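Local coordinates for naphthalene dioxygenase large subunit (Rhodococcus sp., PDB 2B1X), which is the large subunit of a Rieske-type oxygenase, holding a [2Fe-2S] cluster in one domain and a single iron ion in its catalytic domain, at residues A[7-12]-A[24-29]; A[178-183]-A[292-297]; A[274-279]-A[286-291]. All coordinates share one frame; numbering follows the deposited sequence.

Contact 1: residues A[7-12]-A[24-29]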
# COMPACT_ATOMS: atom_id res chain seq x y z
N ARG A 7 4.55 -29.71 6.89
CA ARG A 7 5.38 -30.71 7.52
C ARG A 7 5.82 -31.73 6.47
O ARG A 7 7.02 -31.99 6.31
CB ARG A 7 4.65 -31.40 8.68
CG ARG A 7 5.51 -32.47 9.39
CD ARG A 7 4.89 -33.08 10.64
NE ARG A 7 4.65 -32.06 11.67
CZ ARG A 7 5.57 -31.61 12.54
NH1 ARG A 7 6.81 -32.10 12.52
NH2 ARG A 7 5.24 -30.67 13.42
N GLN A 8 4.87 -32.25 5.71
CA GLN A 8 5.14 -33.29 4.73
C GLN A 8 6.07 -32.76 3.66
O GLN A 8 6.97 -33.46 3.19
CB GLN A 8 3.84 -33.81 4.12
CG GLN A 8 3.07 -34.80 5.04
CD GLN A 8 1.61 -35.03 4.61
OE1 GLN A 8 1.24 -34.77 3.45
NE2 GLN A 8 0.78 -35.53 5.54
N THR A 9 5.85 -31.49 3.28
CA THR A 9 6.71 -30.85 2.27
C THR A 9 8.16 -30.76 2.74
O THR A 9 9.12 -31.00 1.97
CB THR A 9 6.17 -29.45 1.94
OG1 THR A 9 4.94 -29.54 1.22
CG2 THR A 9 7.08 -28.72 0.97
N LEU A 10 8.33 -30.38 4.00
CA LEU A 10 9.68 -30.28 4.54
C LEU A 10 10.33 -31.66 4.67
O LEU A 10 11.50 -31.82 4.38
CB LEU A 10 9.68 -29.55 5.89
CG LEU A 10 9.19 -28.08 5.84
CD1 LEU A 10 8.84 -27.55 7.26
CD2 LEU A 10 10.23 -27.23 5.19
N GLN A 11 9.55 -32.65 5.12
CA GLN A 11 10.06 -34.04 5.25
C GLN A 11 10.49 -34.60 3.91
O GLN A 11 11.56 -35.18 3.79
CB GLN A 11 9.04 -34.96 5.94
CG GLN A 11 8.94 -34.68 7.44
CD GLN A 11 7.77 -35.36 8.13
OE1 GLN A 11 6.82 -35.80 7.48
NE2 GLN A 11 7.85 -35.45 9.45
N LYS A 12 9.64 -34.42 2.91
CA LYS A 12 9.98 -34.81 1.55
C LYS A 12 11.24 -34.06 1.07
O LYS A 12 12.15 -34.66 0.49
CB LYS A 12 8.78 -34.56 0.62
CG LYS A 12 8.96 -35.27 -0.74
CD LYS A 12 8.14 -34.57 -1.82
CE LYS A 12 8.27 -35.27 -3.13
NZ LYS A 12 9.32 -34.63 -3.95
N PRO A 24 11.72 -28.65 -2.70
CA PRO A 24 10.38 -28.13 -3.00
C PRO A 24 10.32 -26.62 -3.18
O PRO A 24 10.84 -25.87 -2.37
CB PRO A 24 9.57 -28.50 -1.75
CG PRO A 24 10.29 -29.67 -1.18
CD PRO A 24 11.72 -29.44 -1.45
N ALA A 25 9.65 -26.21 -4.24
CA ALA A 25 9.49 -24.80 -4.60
C ALA A 25 8.66 -24.01 -3.61
O ALA A 25 8.68 -22.77 -3.62
CB ALA A 25 8.88 -24.69 -6.04
N ALA A 26 7.87 -24.72 -2.79
CA ALA A 26 6.96 -24.05 -1.89
C ALA A 26 7.68 -23.24 -0.82
O ALA A 26 7.05 -22.45 -0.12
CB ALA A 26 6.04 -25.06 -1.23
N ILE A 27 9.00 -23.40 -0.70
CA ILE A 27 9.73 -22.72 0.37
C ILE A 27 10.05 -21.24 0.11
O ILE A 27 10.42 -20.53 1.04
CB ILE A 27 11.01 -23.46 0.75
CG1 ILE A 27 12.04 -23.31 -0.38
CG2 ILE A 27 10.71 -24.92 1.11
CD1 ILE A 27 13.44 -23.66 0.04
N ILE A 28 9.88 -20.78 -1.13
CA ILE A 28 10.31 -19.45 -1.51
C ILE A 28 9.39 -18.30 -1.08
O ILE A 28 9.84 -17.31 -0.47
CB ILE A 28 10.62 -19.38 -3.04
CG1 ILE A 28 11.84 -20.25 -3.38
CG2 ILE A 28 10.88 -17.95 -3.47
CD1 ILE A 28 11.98 -20.54 -4.85
N ASN A 29 8.12 -18.41 -1.42
CA ASN A 29 7.16 -17.34 -1.18
C ASN A 29 5.85 -17.92 -0.64
O ASN A 29 4.96 -18.27 -1.42
CB ASN A 29 6.93 -16.58 -2.49
CG ASN A 29 5.97 -15.43 -2.33
OD1 ASN A 29 5.50 -15.13 -1.21
ND2 ASN A 29 5.61 -14.80 -3.45
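T9 turns its hydroxyl back into its own helix, where OG1 is hydrogen-bonded to the carbonyl oxygen of E5 one turn earlier, and this leaves its methyl to face P24. The torsion explains the split: with chi1 at -70°, OG1 sits beside the backbone N, while CG2 lies anti to that N and points off the helix. CG2 touches the proline ring alongside, coming within 3.7 Å of P24 CB and 4.0 Å of P24 CG. The two side chains lie side by side, pointing opposite ways rather than butting end to end. The same ring also reaches the helix backbone, with P24 CG 3.6 Å from T9 O, a plain van der Waals approach to the carbonyl oxygen. Farther along, the A26 methyl comes in more loosely, its CB 4.4 Å from T9 CG2.

No polar bond joins the two segments; the charged side chains nearby pair within their own helix or with residues beyond it. K12 pairs with D16 in its own helix, and R7 reaches E438 near the end of the modelled chain. A25 is joined through its backbone to G391. Beside the T9 patch, L10 and I27 do not quite meet, but both pack on W431, so helix 422-436 ties the two segments together there.

Following the chain, helix 4-16 runs out, the chain doubles back through the short strand 22-24, and P24 leads into the single 3-10 turn 25-27. Helix and 3-10 turn thus pack side by side at the surface, both resting on helix 422-436 near the C-terminus.

Contact 2: residues A[178-183]-A[292-297]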
# COMPACT_ATOMS: atom_id res chain seq x y z
N ASP A 178 38.47 -15.72 8.78
CA ASP A 178 39.77 -15.09 9.09
C ASP A 178 40.43 -14.48 7.85
O ASP A 178 41.03 -13.41 7.91
CB ASP A 178 40.75 -16.12 9.66
CG ASP A 178 40.38 -16.58 11.05
OD1 ASP A 178 39.44 -15.98 11.67
OD2 ASP A 178 40.99 -17.54 11.59
N ILE A 179 40.36 -15.22 6.75
CA ILE A 179 40.98 -14.81 5.49
C ILE A 179 40.43 -13.47 4.99
O ILE A 179 41.14 -12.71 4.36
CB ILE A 179 40.80 -15.92 4.46
CG1 ILE A 179 41.75 -17.10 4.76
CG2 ILE A 179 41.06 -15.41 3.01
CD1 ILE A 179 41.52 -18.34 3.90
N VAL A 180 39.17 -13.20 5.30
CA VAL A 180 38.50 -11.97 4.91
C VAL A 180 38.56 -10.91 6.02
O VAL A 180 38.73 -9.74 5.75
CB VAL A 180 37.04 -12.30 4.47
CG1 VAL A 180 36.08 -11.18 4.75
CG2 VAL A 180 37.00 -12.73 2.99
N LEU A 181 38.48 -11.33 7.28
CA LEU A 181 38.32 -10.37 8.39
C LEU A 181 39.59 -10.00 9.14
O LEU A 181 39.65 -8.93 9.77
CB LEU A 181 37.30 -10.87 9.41
CG LEU A 181 35.91 -11.31 8.93
CD1 LEU A 181 35.20 -11.95 10.09
CD2 LEU A 181 35.07 -10.15 8.38
N ASP A 182 40.60 -10.87 9.11
CA ASP A 182 41.72 -10.75 10.03
C ASP A 182 43.08 -10.51 9.37
O ASP A 182 44.11 -10.91 9.91
CB ASP A 182 41.81 -11.99 10.92
CG ASP A 182 42.51 -11.71 12.24
OD1 ASP A 182 42.41 -10.58 12.76
OD2 ASP A 182 43.21 -12.56 12.81
N ARG A 183 43.07 -9.85 8.22
CA ARG A 183 44.30 -9.61 7.47
C ARG A 183 45.21 -8.55 8.08
O ARG A 183 46.40 -8.62 7.88
CB ARG A 183 43.98 -9.22 6.02
CG ARG A 183 43.25 -10.30 5.24
CD ARG A 183 43.06 -10.00 3.78
NE ARG A 183 42.08 -8.95 3.51
CZ ARG A 183 41.00 -9.11 2.76
NH1 ARG A 183 40.71 -10.29 2.22
NH2 ARG A 183 40.16 -8.09 2.56
N ALA A 292 40.84 -14.30 -6.59
CA ALA A 292 40.19 -13.17 -7.27
C ALA A 292 38.76 -12.89 -6.73
O ALA A 292 38.33 -11.72 -6.64
CB ALA A 292 40.11 -13.44 -8.77
N PHE A 293 38.03 -13.95 -6.38
CA PHE A 293 36.68 -13.82 -5.83
C PHE A 293 36.46 -14.76 -4.67
O PHE A 293 36.83 -15.95 -4.73
CB PHE A 293 35.61 -14.14 -6.86
CG PHE A 293 35.76 -13.37 -8.12
CD1 PHE A 293 36.27 -14.00 -9.26
CD2 PHE A 293 35.38 -12.04 -8.20
CE1 PHE A 293 36.42 -13.30 -10.44
CE2 PHE A 293 35.54 -11.33 -9.38
CZ PHE A 293 36.07 -11.96 -10.50
N ILE A 294 35.85 -14.24 -3.61
CA ILE A 294 35.31 -15.07 -2.55
C ILE A 294 33.88 -14.63 -2.37
O ILE A 294 33.61 -13.44 -2.22
CB ILE A 294 36.05 -14.84 -1.22
CG1 ILE A 294 37.53 -15.22 -1.33
CG2 ILE A 294 35.41 -15.64 -0.09
CD1 ILE A 294 38.39 -14.58 -0.18
N HIS A 295 32.99 -15.60 -2.32
CA HIS A 295 31.57 -15.34 -2.06
C HIS A 295 31.05 -16.40 -1.09
O HIS A 295 31.43 -17.57 -1.20
CB HIS A 295 30.78 -15.38 -3.37
CG HIS A 295 30.90 -16.70 -4.09
ND1 HIS A 295 29.98 -17.71 -3.94
CD2 HIS A 295 31.85 -17.17 -4.93
CE1 HIS A 295 30.35 -18.75 -4.68
NE2 HIS A 295 31.47 -18.44 -5.31
N GLY A 296 30.21 -16.01 -0.12
CA GLY A 296 29.72 -16.96 0.84
C GLY A 296 28.55 -16.44 1.64
O GLY A 296 28.19 -15.25 1.59
N THR A 297 27.93 -17.35 2.38
CA THR A 297 26.86 -16.94 3.26
C THR A 297 27.12 -17.56 4.61
O THR A 297 27.43 -18.76 4.71
CB THR A 297 25.51 -17.39 2.69
OG1 THR A 297 25.21 -16.58 1.55
CG2 THR A 297 24.37 -17.14 3.69
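Apolar contact carries this interface, and I294 is its centre. Its CD1 meets V180 CG2 at 3.9 Å and, more loosely, I179 CG2 at 4.2 Å, so a single methyl of the strand touches the branches of two successive helix residues. CG1 of I294 lies anti to the carbonyl carbon (chi1 -62°), and the near-trans chi2 of 161° carries CD1 out toward the helix. V180 and I294 meet flank to flank, their side chains running in opposing senses. N306 of the neighbouring strand 302-309 touches both of them, while I179 also packs on I287 and F288.

Between the two segments there is no hydrogen bond; those of the helical segment shape its end. D182 N bonds D178 O at 2.8 Å, closing the last turn before the chain leaves helical geometry at D182. R183 then folds back over that end: V180 O stands 3.8 Å above one face of its guanidinium, over the centre, and NH1 makes a weak bond of 3.3 Å to I179 O, bent to 125°. NH1 also binds N306 OD1.

Ionic pairs hold the helix end as well. R183 NE forms a salt bridge with E343 OE1, which would balance the charge of this buried guanidinium, and D178 pairs with K152.

On the strand, A292 and F293 both face I254 in a classic beta bulge, after which side chains alternate. I294 goes to helix 174-181, and H295 to F210 on helix 204-212. Such an antiparallel sheet with helices against it fits the Bet v 1-like catalytic domain.

Contact 3: residues A[274-279]-A[286-291]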
# COMPACT_ATOMS: atom_id res chain seq x y z
N GLU A 274 52.03 -7.56 4.20
CA GLU A 274 52.96 -7.78 5.31
C GLU A 274 52.24 -8.35 6.52
O GLU A 274 52.66 -9.38 7.07
CB GLU A 274 53.58 -6.45 5.73
CG GLU A 274 55.03 -6.24 5.39
CD GLU A 274 55.66 -5.16 6.27
OE1 GLU A 274 55.18 -3.99 6.23
OE2 GLU A 274 56.63 -5.47 7.00
N GLU A 275 51.16 -7.68 6.91
CA GLU A 275 50.44 -8.02 8.14
C GLU A 275 49.75 -9.38 7.99
O GLU A 275 49.85 -10.23 8.87
CB GLU A 275 49.48 -6.87 8.54
CG GLU A 275 50.24 -5.58 8.90
CD GLU A 275 49.34 -4.41 9.29
OE1 GLU A 275 48.09 -4.56 9.31
OE2 GLU A 275 49.90 -3.34 9.61
N LEU A 276 49.10 -9.62 6.84
CA LEU A 276 48.35 -10.86 6.65
C LEU A 276 49.26 -12.12 6.66
O LEU A 276 48.90 -13.17 7.19
CB LEU A 276 47.44 -10.78 5.40
CG LEU A 276 47.99 -11.02 4.00
CD1 LEU A 276 48.16 -12.51 3.69
CD2 LEU A 276 47.06 -10.38 2.96
N GLU A 277 50.45 -11.99 6.10
CA GLU A 277 51.45 -13.05 6.17
C GLU A 277 51.88 -13.42 7.59
O GLU A 277 52.37 -14.52 7.85
CB GLU A 277 52.68 -12.67 5.35
CG GLU A 277 52.42 -12.65 3.85
CD GLU A 277 53.63 -12.28 3.00
OE1 GLU A 277 54.40 -11.35 3.37
OE2 GLU A 277 53.81 -12.94 1.94
N ARG A 278 51.66 -12.49 8.52
CA ARG A 278 52.02 -12.68 9.91
C ARG A 278 50.78 -13.01 10.76
O ARG A 278 50.90 -13.71 11.77
CB ARG A 278 52.82 -11.44 10.36
CG ARG A 278 52.71 -10.96 11.78
CD ARG A 278 53.52 -9.69 12.01
NE ARG A 278 52.67 -8.49 12.15
CZ ARG A 278 52.88 -7.34 11.52
NH1 ARG A 278 53.91 -7.18 10.68
NH2 ARG A 278 52.07 -6.32 11.74
N ARG A 279 49.60 -12.55 10.34
CA ARG A 279 48.38 -12.76 11.13
C ARG A 279 47.70 -14.10 10.83
O ARG A 279 47.11 -14.71 11.72
CB ARG A 279 47.40 -11.61 10.93
CG ARG A 279 47.88 -10.27 11.45
CD ARG A 279 46.80 -9.21 11.48
NE ARG A 279 45.69 -9.58 12.35
CZ ARG A 279 45.63 -9.31 13.64
NH1 ARG A 279 46.64 -8.67 14.21
NH2 ARG A 279 44.57 -9.67 14.36
N GLU A 286 48.29 -19.41 1.82
CA GLU A 286 48.35 -20.04 0.50
C GLU A 286 46.99 -20.20 -0.19
O GLU A 286 46.92 -20.14 -1.42
CB GLU A 286 49.13 -21.38 0.56
CG GLU A 286 50.63 -21.23 0.85
CD GLU A 286 51.29 -20.10 0.05
OE1 GLU A 286 51.17 -20.08 -1.20
OE2 GLU A 286 51.93 -19.23 0.69
N ILE A 287 45.92 -20.40 0.56
CA ILE A 287 44.58 -20.37 -0.04
C ILE A 287 44.25 -18.96 -0.55
O ILE A 287 43.70 -18.82 -1.65
CB ILE A 287 43.51 -20.91 0.95
CG1 ILE A 287 43.62 -22.44 1.07
CG2 ILE A 287 42.11 -20.44 0.58
CD1 ILE A 287 42.87 -23.06 2.25
N PHE A 288 44.63 -17.93 0.21
CA PHE A 288 44.31 -16.55 -0.21
C PHE A 288 45.18 -16.06 -1.36
O PHE A 288 44.74 -15.23 -2.16
CB PHE A 288 44.41 -15.58 0.97
CG PHE A 288 43.92 -14.18 0.66
CD1 PHE A 288 42.65 -13.98 0.08
CD2 PHE A 288 44.69 -13.07 0.97
CE1 PHE A 288 42.16 -12.69 -0.19
CE2 PHE A 288 44.21 -11.77 0.70
CZ PHE A 288 42.95 -11.58 0.11
N ARG A 289 46.40 -16.56 -1.45
CA ARG A 289 47.39 -15.99 -2.36
C ARG A 289 46.92 -15.74 -3.82
O ARG A 289 47.18 -14.66 -4.38
CB ARG A 289 48.67 -16.82 -2.36
CG ARG A 289 49.83 -16.17 -3.09
CD ARG A 289 51.08 -17.05 -3.20
NE ARG A 289 51.65 -17.33 -1.88
CZ ARG A 289 52.50 -16.53 -1.23
NH1 ARG A 289 52.89 -15.39 -1.78
NH2 ARG A 289 52.95 -16.87 -0.03
N PRO A 290 46.29 -16.73 -4.45
CA PRO A 290 45.82 -16.59 -5.83
C PRO A 290 44.32 -16.20 -5.97
O PRO A 290 43.75 -16.35 -7.03
CB PRO A 290 46.03 -18.00 -6.39
CG PRO A 290 45.80 -18.90 -5.21
CD PRO A 290 45.99 -18.09 -3.94
N THR A 291 43.70 -15.69 -4.91
CA THR A 291 42.26 -15.38 -4.95
C THR A 291 41.93 -14.18 -5.84
O THR A 291 42.67 -13.18 -5.83
CB THR A 291 41.77 -15.11 -3.53
OG1 THR A 291 41.77 -16.35 -2.81
CG2 THR A 291 40.30 -14.63 -3.51
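Two short consecutive helices, 270-279 and 282-288, are joined by a tight link, and L276 and F288 meet between them. L276 CD2 arrives at the edge of the phenyl ring, near its plane, 3.9 Å from F288 CE2 and 4.1 Å from F288 CD2, and the leucine chain runs roughly perpendicular to the phenylalanine. L276 takes an uncommon rotamer to do so, with CG lodged between the backbone N and the carbonyl carbon (chi1 81°).

Toward solvent, R289 grips E286 side-on with two nitrogens. NE bonds E286 OE1 at 2.9 Å, and NH2 bonds E286 OE2 at 2.7 Å, using the syn lone pair of OE2, which lies in the guanidinium plane. This fixes the rotation of both groups. E277 OE2, 4.5 Å from R289 NH2, would add at most a weak attraction, partly offset by the nearby E286 carboxylate; the remaining nitrogen, NH1, pairs with E264.

A type I turn from F288 to T291, closed by T291 N bonding F288 O at 3.0 Å, redirects the chain toward strand 293-298. F175 of helix 174-181 packs on I287, and I253 of strand 250-254 touches I287 and T291.

How the contacts relate
Contact 1 comes first along the chain and stands apart, its centre about 32 Å from that of contact 2 and about 42 Å from that of contact 3, which lies on the opposite side of the chain's centre. Contacts 2 and 3 are neighbours, about 11 Å between centres, both in the catalytic domain. Contact 3 falls between the two segments of contact 2, and helix 282-288 leads directly into strand 293-298. They also touch: D182 OD1 forms a salt bridge of 2.8 Å with R279 NH2, and R183 packs on F288. Helices 174-181 and 282-288 pack together near strands 250-254 and 293-298, with helix 270-279 joined to them through L276 and R279, whereas contact 1 belongs to the N-terminal region, packed on helix 422-436.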